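Local coordinates for protein Esterase/lipase (Lactobacillus rhamnosus, PDB 4N5H) that probably hydrolyses carboxylic esters and may transfer their acyl groups, as an esterase of the alpha/beta hydrolase fold, at residues 185-191 / 248-252; 136-140 / 305-309; 50-56 / 99-105. The protein carries 1 engineered substitution. All coordinates share one frame; numbering follows the deposited sequence.

Contact 1: residues 185-191 / 248-252; sequences PVAEPSK and QSQAL
Gln248 reaches out from its helix and grips the backbone of Glu188 at two points. Its OE1 accepts from Glu188 N at 2.9 Å, with the donor in the carbonyl plane of the side-chain amide, while its NE2 gives a 3.0 Å bond to Glu188 O. That second bond lies in the amide plane of Gln248 but meets the Glu188 carbonyl from above its plane; Lys191 N comes to the same oxygen from the opposite face. The bend at chi2 (-82°) turns the amide of Gln248 along the loop. Two waters attend it: one takes a bond from NE2 and donates to Lys191 O, the other accepts from Ala187 N and lies 3.0 Å from Gln248 OE1. A leucine in place of Gln248 would probably leave Glu188 N without its acceptor and Glu188 O with one donor fewer, Lys191 N remaining. Around this polar centre, Val186 CG1 rests 3.7 Å from Gln248 CD. Leu252 CD2 meets Pro185 CG at 3.9 Å, the two side chains crossing at about a right angle, and Lys191 CD lies against Ala251 CB at 3.8 Å. The carboxylate of Glu188 turns elsewhere, to Ser224. Val186 also touches Ser146, the presumed nucleophile on a GxSxG elbow, and the contact joins helix 246-258 to the loop after strand 179-183, beside the probable active site of an alpha/beta hydrolase.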
loop_
_atom_site.group_PDB
_atom_site.type_symbol
_atom_site.label_atom_id
_atom_site.label_comp_id
_atom_site.label_asym_id
_atom_site.label_seq_id
_atom_site.Cartn_x
_atom_site.Cartn_y
_atom_site.Cartn_z
ATOM N N PRO A 185 -29.604 -7.642 13.814
ATOM C CA PRO A 185 -30.103 -8.539 12.785
ATOM C C PRO A 185 -31.336 -7.970 12.078
ATOM O O PRO A 185 -32.096 -7.201 12.674
ATOM C CB PRO A 185 -30.548 -9.770 13.555
ATOM C CG PRO A 185 -30.863 -9.233 14.887
ATOM C CD PRO A 185 -29.773 -8.204 15.153
ATOM N N VAL A 186 -31.527 -8.394 10.836
ATOM C CA VAL A 186 -32.785 -8.223 10.093
ATOM C C VAL A 186 -33.522 -9.556 10.058
ATOM O O VAL A 186 -33.683 -10.163 9.035
ATOM C CB VAL A 186 -32.524 -7.557 8.776
ATOM C CG1 VAL A 186 -33.865 -7.166 8.126
ATOM C CG2 VAL A 186 -31.765 -6.270 9.085
ATOM N N ALA A 187 -33.867 -10.036 11.223
ATOM C CA ALA A 187 -34.350 -11.399 11.314
ATOM C C ALA A 187 -35.811 -11.588 10.904
ATOM O O ALA A 187 -36.226 -12.763 10.665
ATOM C CB ALA A 187 -34.090 -11.974 12.680
ATOM N N GLU A 188 -36.558 -10.459 10.800
ATOM C CA GLU A 188 -37.953 -10.486 10.352
ATOM C C GLU A 188 -38.132 -9.654 9.090
ATOM O O GLU A 188 -38.728 -8.559 9.129
ATOM C CB GLU A 188 -38.861 -10.000 11.496
ATOM C CG GLU A 188 -38.750 -10.805 12.762
ATOM C CD GLU A 188 -39.390 -12.185 12.631
ATOM O OE1 GLU A 188 -40.595 -12.268 12.261
ATOM O OE2 GLU A 188 -38.723 -13.158 12.898
ATOM N N PRO A 189 -37.574 -10.124 7.954
ATOM C CA PRO A 189 -37.544 -9.281 6.760
ATOM C C PRO A 189 -38.972 -8.906 6.289
ATOM O O PRO A 189 -39.146 -7.815 5.674
ATOM C CB PRO A 189 -36.880 -10.127 5.719
ATOM C CG PRO A 189 -36.588 -11.372 6.265
ATOM C CD PRO A 189 -36.734 -11.313 7.739
ATOM N N SER A 190 -39.975 -9.699 6.677
ATOM C CA SER A 190 -41.384 -9.374 6.199
ATOM C C SER A 190 -41.900 -8.099 6.841
ATOM O O SER A 190 -42.826 -7.461 6.257
ATOM C CB SER A 190 -42.361 -10.563 6.447
ATOM O OG SER A 190 -41.934 -11.605 5.672
ATOM N N LYS A 191 -41.314 -7.690 7.956
ATOM C CA LYS A 191 -41.621 -6.405 8.607
ATOM C C LYS A 191 -40.820 -5.247 8.069
ATOM O O LYS A 191 -40.899 -4.123 8.628
ATOM C CB LYS A 191 -41.327 -6.521 10.098
ATOM C CG LYS A 191 -42.186 -7.524 10.790
ATOM C CD LYS A 191 -41.917 -7.430 12.283
ATOM C CE LYS A 191 -42.685 -8.488 13.058
ATOM N NZ LYS A 191 -44.139 -8.369 12.717
ATOM N N GLN A 248 -36.253 -3.927 14.055
ATOM C CA GLN A 248 -36.034 -5.379 13.924
ATOM C C GLN A 248 -35.597 -6.084 15.201
ATOM O O GLN A 248 -35.957 -7.205 15.461
ATOM C CB GLN A 248 -35.014 -5.635 12.830
ATOM C CG GLN A 248 -35.516 -5.334 11.444
ATOM C CD GLN A 248 -36.338 -6.478 10.854
ATOM O OE1 GLN A 248 -36.050 -7.656 11.078
ATOM N NE2 GLN A 248 -37.401 -6.134 10.163
ATOM N N SER A 249 -34.677 -5.464 15.969
ATOM C CA SER A 249 -34.296 -5.981 17.233
ATOM C C SER A 249 -35.490 -6.019 18.215
ATOM O O SER A 249 -35.677 -7.000 18.936
ATOM C CB SER A 249 -33.125 -5.144 17.849
ATOM O OG SER A 249 -31.894 -5.407 17.194
ATOM N N GLN A 250 -36.286 -4.955 18.223
ATOM C CA GLN A 250 -37.509 -4.955 19.069
ATOM C C GLN A 250 -38.454 -6.102 18.657
ATOM O O GLN A 250 -38.980 -6.789 19.519
ATOM C CB GLN A 250 -38.276 -3.644 18.977
ATOM C CG GLN A 250 -37.445 -2.483 19.524
ATOM C CD GLN A 250 -38.239 -1.188 19.543
ATOM O OE1 GLN A 250 -38.575 -0.610 18.517
ATOM N NE2 GLN A 250 -38.469 -0.712 20.725
ATOM N N ALA A 251 -38.644 -6.290 17.389
ATOM C CA ALA A 251 -39.505 -7.375 16.873
ATOM C C ALA A 251 -38.951 -8.711 17.266
ATOM O O ALA A 251 -39.697 -9.618 17.715
ATOM C CB ALA A 251 -39.661 -7.303 15.369
ATOM N N LEU A 252 -37.631 -8.913 17.102
ATOM C CA LEU A 252 -37.033 -10.163 17.519
ATOM C C LEU A 252 -37.149 -10.492 18.983
ATOM O O LEU A 252 -37.356 -11.644 19.379
ATOM C CB LEU A 252 -35.523 -10.191 17.173
ATOM C CG LEU A 252 -34.871 -11.520 17.383
ATOM C CD1 LEU A 252 -35.581 -12.653 16.641
ATOM C CD2 LEU A 252 -33.436 -11.408 16.780
HETATM O O HOH W 1 -31.617 -5.121 14.509
HETATM O O HOH W 2 -34.894 -8.966 13.578
HETATM O O HOH W 3 -38.093 -3.336 9.936
#

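Contact 2: residues 136-140 / 305-309; sequences DLDHV and SKQQD
His139 points the NE2 edge of its imidazole at Asp309, whose OD1 takes a 2.7 Å hydrogen bond from NE2. The oxygen lies near the ring plane and is met on its syn side, but the carboxylate itself stands at 79° to the imidazole. Next to it, Gln308 NE2 donates to Asp138 O at 2.9 Å in a nearly straight bond (171°), approaching from above the carbonyl plane; the Gln308 amide and the imidazole have nearly parallel planes, and Gln308 NE2 lies 3.5 Å from His139 CD2. Gln308 spans this distance with CG anti to the backbone N (chi1 177°) and an extended chain. Ser305 CB comes within 3.5 Å of His139 CD2, while its hydroxyl bonds back to Phe301 O in the same helix. The contact ties the corner leading into strand 140-145 of the central sheet to the C-terminal helix 288-311, at the surface of the alpha/beta hydrolase fold. At the ND1 edge of the ring, Asp136 OD2 accepts from His139 ND1 at 2.8 Å, so both ring nitrogens donate to carboxylates and the imidazole is probably protonated, its rotation fixed from both ends. Asp136 OD1 accepts from Asp138 N, closing an Asx turn that shapes the corner, and Asp138 CB lies over one ring face, toward the rim. A water bridges Asp138 O and Gln308 OE1, donating to each.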
loop_
_atom_site.group_PDB
_atom_site.type_symbol
_atom_site.label_atom_id
_atom_site.label_comp_id
_atom_site.label_asym_id
_atom_site.label_seq_id
_atom_site.Cartn_x
_atom_site.Cartn_y
_atom_site.Cartn_z
ATOM N N ASP A 136 -11.459 -25.842 17.680
ATOM C CA ASP A 136 -12.192 -26.638 18.640
ATOM C C ASP A 136 -13.630 -26.548 18.347
ATOM O O ASP A 136 -14.249 -25.468 18.578
ATOM C CB ASP A 136 -11.847 -26.136 20.046
ATOM C CG ASP A 136 -12.758 -26.709 21.128
ATOM O OD1 ASP A 136 -13.524 -27.670 20.874
ATOM O OD2 ASP A 136 -12.694 -26.091 22.191
ATOM N N LEU A 137 -14.221 -27.577 17.747
ATOM C CA LEU A 137 -15.600 -27.531 17.408
ATOM C C LEU A 137 -16.585 -28.022 18.501
ATOM O O LEU A 137 -17.769 -28.099 18.257
ATOM C CB LEU A 137 -15.813 -28.310 16.133
ATOM C CG LEU A 137 -15.103 -27.720 14.893
ATOM C CD1 LEU A 137 -15.387 -28.622 13.673
ATOM C CD2 LEU A 137 -15.576 -26.261 14.610
ATOM N N ASP A 138 -16.069 -28.253 19.707
ATOM C CA ASP A 138 -16.960 -28.509 20.842
ATOM C C ASP A 138 -17.509 -27.224 21.426
ATOM O O ASP A 138 -18.521 -27.232 22.152
ATOM C CB ASP A 138 -16.228 -29.312 21.899
ATOM C CG ASP A 138 -15.992 -30.772 21.479
ATOM O OD1 ASP A 138 -16.746 -31.284 20.605
ATOM O OD2 ASP A 138 -15.062 -31.312 22.007
ATOM N N HIS A 139 -16.862 -26.104 21.114
ATOM C CA HIS A 139 -17.246 -24.819 21.607
ATOM C C HIS A 139 -17.267 -23.893 20.411
ATOM O O HIS A 139 -16.194 -23.448 19.976
ATOM C CB HIS A 139 -16.255 -24.342 22.581
ATOM C CG HIS A 139 -16.043 -25.271 23.756
ATOM N ND1 HIS A 139 -14.891 -26.024 23.870
ATOM C CD2 HIS A 139 -16.853 -25.670 24.783
ATOM C CE1 HIS A 139 -14.970 -26.834 24.918
ATOM N NE2 HIS A 139 -16.120 -26.599 25.524
ATOM N N VAL A 140 -18.499 -23.540 19.991
ATOM C CA VAL A 140 -18.713 -22.815 18.716
ATOM C C VAL A 140 -19.624 -21.631 18.976
ATOM O O VAL A 140 -20.779 -21.763 19.381
ATOM C CB VAL A 140 -19.267 -23.673 17.599
ATOM C CG1 VAL A 140 -19.469 -22.869 16.287
ATOM C CG2 VAL A 140 -18.328 -24.858 17.340
ATOM N N SER A 305 -19.419 -22.023 27.466
ATOM C CA SER A 305 -18.508 -23.112 27.140
ATOM C C SER A 305 -18.072 -23.834 28.438
ATOM O O SER A 305 -17.944 -25.049 28.432
ATOM C CB SER A 305 -17.287 -22.616 26.414
ATOM O OG SER A 305 -17.697 -22.162 25.109
ATOM N N LYS A 306 -17.761 -23.042 29.457
ATOM C CA LYS A 306 -17.289 -23.564 30.754
ATOM C C LYS A 306 -18.399 -24.365 31.390
ATOM O O LYS A 306 -18.186 -25.420 32.004
ATOM C CB LYS A 306 -16.906 -22.413 31.703
ATOM C CG LYS A 306 -15.497 -21.852 31.442
ATOM N N GLN A 307 -19.590 -23.876 31.318
ATOM C CA GLN A 307 -20.730 -24.603 31.879
ATOM C C GLN A 307 -20.924 -25.915 31.188
ATOM O O GLN A 307 -21.235 -26.953 31.832
ATOM C CB GLN A 307 -22.040 -23.827 31.813
ATOM C CG GLN A 307 -22.028 -22.612 32.700
ATOM C CD GLN A 307 -23.072 -21.544 32.349
ATOM O OE1 GLN A 307 -24.136 -21.814 31.752
ATOM N NE2 GLN A 307 -22.787 -20.319 32.779
ATOM N N GLN A 308 -20.783 -25.892 29.876
ATOM C CA GLN A 308 -20.874 -27.149 29.095
ATOM C C GLN A 308 -19.767 -28.117 29.581
ATOM O O GLN A 308 -20.004 -29.327 29.833
ATOM C CB GLN A 308 -20.730 -26.840 27.624
ATOM C CG GLN A 308 -20.742 -28.042 26.746
ATOM C CD GLN A 308 -20.343 -27.642 25.310
ATOM O OE1 GLN A 308 -20.968 -26.814 24.696
ATOM N NE2 GLN A 308 -19.255 -28.173 24.845
ATOM N N ASP A 309 -18.542 -27.644 29.748
ATOM C CA ASP A 309 -17.458 -28.536 30.167
ATOM C C ASP A 309 -17.681 -29.148 31.592
ATOM O O ASP A 309 -17.309 -30.319 31.851
ATOM C CB ASP A 309 -16.106 -27.775 30.250
ATOM C CG ASP A 309 -15.603 -27.320 28.867
ATOM O OD1 ASP A 309 -16.121 -27.897 27.855
ATOM O OD2 ASP A 309 -14.740 -26.409 28.861
HETATM O O HOH W 4 -21.423 -26.508 22.161
#

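Contact 3: residues 50-56 / 99-105; sequences QQTLNLY and VMGMGYR
Leu55 CD2 lies against CB and CG of Met100, 3.6 Å from each, while Leu53 CD2 meets the sulfur SD of the same methionine at 4.0 Å. Met100 sets off with CG anti to the backbone N (chi1 179°); the bend at chi2 carries SD away from Leu55, toward Leu53. Leu53 and Met102, a non-hydrogen-bonded pair, press CB to CB at 4.0 Å on this same face, which helix 112-129 covers through Trp125 and Ser122. On the other face the Tyr56 ring crosses Val99 at a slant, its CD1 4.1 Å from CG1, and turns its edge to Val99 O and on toward Gly101 N; Asn54 ND2 makes a weak bond to Tyr56 OH while its OD1 is held by Arg82, and helix 86-94 packs on the ring. The strands pair antiparallel, their axes at 160°, near the edge that strand 35-42 forms in the alpha/beta hydrolase sheet, with strand 52-58 between it and strand 98-102. Five backbone bonds stitch them, from the Tyr56-Val99 pair to Gly103 N on Thr52 O at 2.8 Å. Beyond the strands, Gly103 fits under Gln50, whose O lies 2.9 Å from Gly103 C; a CB here would run into that oxygen. Gln50 drapes its amide along Tyr104 O while its NE2 bonds to Gly80 O, and a water bridges its OE1 and Tyr104 N. Gln51 NE2 sits over one face of the Arg105 guanidinium, 3.3 Å from NE; both donors turn instead to Asp118, NE in a salt bridge and NE2 in a hydrogen bond, while Gln51 OE1 bonds to Ser46.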
loop_
_atom_site.group_PDB
_atom_site.type_symbol
_atom_site.label_atom_id
_atom_site.label_comp_id
_atom_site.label_asym_id
_atom_site.label_seq_id
_atom_site.Cartn_x
_atom_site.Cartn_y
_atom_site.Cartn_z
ATOM N N GLN A 50 -17.303 -16.668 -4.690
ATOM C CA GLN A 50 -18.049 -16.539 -3.421
ATOM C C GLN A 50 -18.082 -17.783 -2.621
ATOM O O GLN A 50 -18.401 -17.697 -1.404
ATOM C CB GLN A 50 -19.486 -16.049 -3.601
ATOM C CG GLN A 50 -19.579 -14.630 -4.108
ATOM C CD GLN A 50 -19.397 -13.604 -2.971
ATOM O OE1 GLN A 50 -18.885 -13.933 -1.890
ATOM N NE2 GLN A 50 -19.682 -12.397 -3.258
ATOM N N GLN A 51 -17.848 -18.946 -3.168
ATOM C CA GLN A 51 -17.913 -20.221 -2.388
ATOM C C GLN A 51 -16.511 -20.555 -1.793
ATOM O O GLN A 51 -15.944 -21.655 -1.988
ATOM C CB GLN A 51 -18.520 -21.337 -3.214
ATOM C CG GLN A 51 -19.999 -21.017 -3.585
ATOM C CD GLN A 51 -20.627 -22.044 -4.514
ATOM O OE1 GLN A 51 -19.981 -22.453 -5.488
ATOM N NE2 GLN A 51 -21.797 -22.578 -4.154
ATOM N N THR A 52 -16.018 -19.558 -1.131
ATOM C CA THR A 52 -14.714 -19.595 -0.493
ATOM C C THR A 52 -14.810 -19.036 0.927
ATOM O O THR A 52 -15.767 -18.371 1.288
ATOM C CB THR A 52 -13.636 -18.770 -1.286
ATOM O OG1 THR A 52 -14.102 -17.430 -1.421
ATOM C CG2 THR A 52 -13.361 -19.420 -2.629
ATOM N N LEU A 53 -13.799 -19.312 1.711
ATOM C CA LEU A 53 -13.766 -18.859 3.153
ATOM C C LEU A 53 -12.355 -18.454 3.543
ATOM O O LEU A 53 -11.368 -18.868 2.901
ATOM C CB LEU A 53 -14.431 -19.865 4.122
ATOM C CG LEU A 53 -13.833 -21.256 4.112
ATOM C CD1 LEU A 53 -12.569 -21.344 4.992
ATOM C CD2 LEU A 53 -14.769 -22.270 4.707
ATOM N N ASN A 54 -12.289 -17.678 4.660
ATOM C CA ASN A 54 -11.045 -17.324 5.292
ATOM C C ASN A 54 -11.061 -17.903 6.700
ATOM O O ASN A 54 -12.136 -17.980 7.356
ATOM C CB ASN A 54 -10.848 -15.801 5.464
ATOM C CG ASN A 54 -10.702 -15.058 4.132
ATOM O OD1 ASN A 54 -10.310 -15.565 3.130
ATOM N ND2 ASN A 54 -11.068 -13.826 4.180
ATOM N N LEU A 55 -9.855 -18.200 7.157
ATOM C CA LEU A 55 -9.586 -18.610 8.553
ATOM C C LEU A 55 -8.618 -17.630 9.193
ATOM O O LEU A 55 -7.600 -17.212 8.622
ATOM C CB LEU A 55 -9.007 -20.010 8.644
ATOM C CG LEU A 55 -9.793 -21.105 7.868
ATOM C CD1 LEU A 55 -9.131 -22.440 7.968
ATOM C CD2 LEU A 55 -11.231 -21.191 8.365
ATOM N N TYR A 56 -8.869 -17.346 10.483
ATOM C CA TYR A 56 -8.084 -16.346 11.209
ATOM C C TYR A 56 -7.704 -16.960 12.582
ATOM O O TYR A 56 -8.492 -17.689 13.224
ATOM C CB TYR A 56 -8.879 -15.068 11.506
ATOM C CG TYR A 56 -9.597 -14.462 10.326
ATOM C CD1 TYR A 56 -10.801 -14.947 9.870
ATOM C CD2 TYR A 56 -9.079 -13.308 9.730
ATOM C CE1 TYR A 56 -11.470 -14.361 8.802
ATOM C CE2 TYR A 56 -9.769 -12.681 8.689
ATOM C CZ TYR A 56 -10.960 -13.252 8.202
ATOM O OH TYR A 56 -11.659 -12.609 7.198
ATOM N N VAL A 99 -11.183 -18.485 14.018
ATOM C CA VAL A 99 -12.346 -17.844 13.390
ATOM C C VAL A 99 -12.429 -18.225 11.919
ATOM O O VAL A 99 -11.440 -18.185 11.135
ATOM C CB VAL A 99 -12.243 -16.293 13.531
ATOM C CG1 VAL A 99 -13.405 -15.558 12.956
ATOM C CG2 VAL A 99 -11.966 -15.901 15.007
ATOM N N MET A 100 -13.636 -18.526 11.487
ATOM C CA MET A 100 -13.911 -18.783 10.096
ATOM C C MET A 100 -14.953 -17.798 9.632
ATOM O O MET A 100 -15.962 -17.537 10.319
ATOM C CB MET A 100 -14.400 -20.278 9.914
ATOM C CG MET A 100 -14.725 -20.559 8.463
ATOM S SD MET A 100 -16.360 -20.193 7.796
ATOM C CE MET A 100 -17.205 -21.651 8.279
ATOM N N GLY A 101 -14.727 -17.230 8.459
ATOM C CA GLY A 101 -15.748 -16.405 7.797
ATOM C C GLY A 101 -15.877 -16.789 6.328
ATOM O O GLY A 101 -14.890 -16.903 5.650
ATOM N N MET A 102 -17.116 -16.972 5.857
ATOM C CA MET A 102 -17.374 -17.489 4.539
ATOM C C MET A 102 -17.980 -16.448 3.627
ATOM O O MET A 102 -18.662 -15.549 4.068
ATOM C CB MET A 102 -18.245 -18.752 4.587
ATOM C CG MET A 102 -19.723 -18.526 4.716
ATOM S SD MET A 102 -20.263 -17.641 6.217
ATOM C CE MET A 102 -19.895 -18.816 7.523
ATOM N N GLY A 103 -17.714 -16.635 2.342
ATOM C CA GLY A 103 -18.538 -16.074 1.284
ATOM C C GLY A 103 -19.760 -16.915 1.053
ATOM O O GLY A 103 -19.800 -18.067 1.444
ATOM N N TYR A 104 -20.771 -16.299 0.453
ATOM C CA TYR A 104 -21.957 -17.006 -0.021
ATOM C C TYR A 104 -22.426 -16.250 -1.244
ATOM O O TYR A 104 -22.215 -15.017 -1.387
ATOM C CB TYR A 104 -23.049 -17.105 1.062
ATOM C CG TYR A 104 -23.456 -15.811 1.772
ATOM C CD1 TYR A 104 -22.892 -15.435 2.971
ATOM C CD2 TYR A 104 -24.322 -14.935 1.197
ATOM C CE1 TYR A 104 -23.203 -14.230 3.588
ATOM C CE2 TYR A 104 -24.707 -13.736 1.830
ATOM C CZ TYR A 104 -24.118 -13.379 3.061
ATOM O OH TYR A 104 -24.455 -12.189 3.681
ATOM N N ARG A 105 -23.013 -17.010 -2.162
ATOM C CA ARG A 105 -23.533 -16.366 -3.383
ATOM C C ARG A 105 -24.581 -15.305 -3.030
ATOM O O ARG A 105 -25.317 -15.436 -2.066
ATOM C CB ARG A 105 -24.054 -17.419 -4.373
ATOM C CG ARG A 105 -22.961 -18.333 -4.891
ATOM C CD ARG A 105 -23.501 -19.551 -5.574
ATOM N NE ARG A 105 -24.222 -20.407 -4.670
ATOM C CZ ARG A 105 -25.065 -21.376 -4.987
ATOM N NH1 ARG A 105 -25.280 -21.675 -6.240
ATOM N NH2 ARG A 105 -25.650 -22.045 -4.050
HETATM O O HOH W 5 -20.846 -13.300 0.126
#

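How the contacts relate
Contacts 1 and 3 are buried and lie on opposite sides of the chain's centre, whereas contact 2 is at the surface. Their chemistry follows their place: contact 3 joins two neighbouring strands by regular backbone bonds with an apolar face of leucines and methionines, contact 1 holds an irregular loop to a helix through one side-chain amide and waters, and contact 2 relies on a histidine-to-carboxylate bond and a glutamine-to-backbone bond. No helix or strand is shared, but the strands of contact 3 and strand 140-145, which begins in contact 2, belong to one sheet. Contact 1 is nested within the loop closed by contact 2; contact 3 closes earlier. Contacts 2 and 3 approach to about 8 Å between nearest atoms.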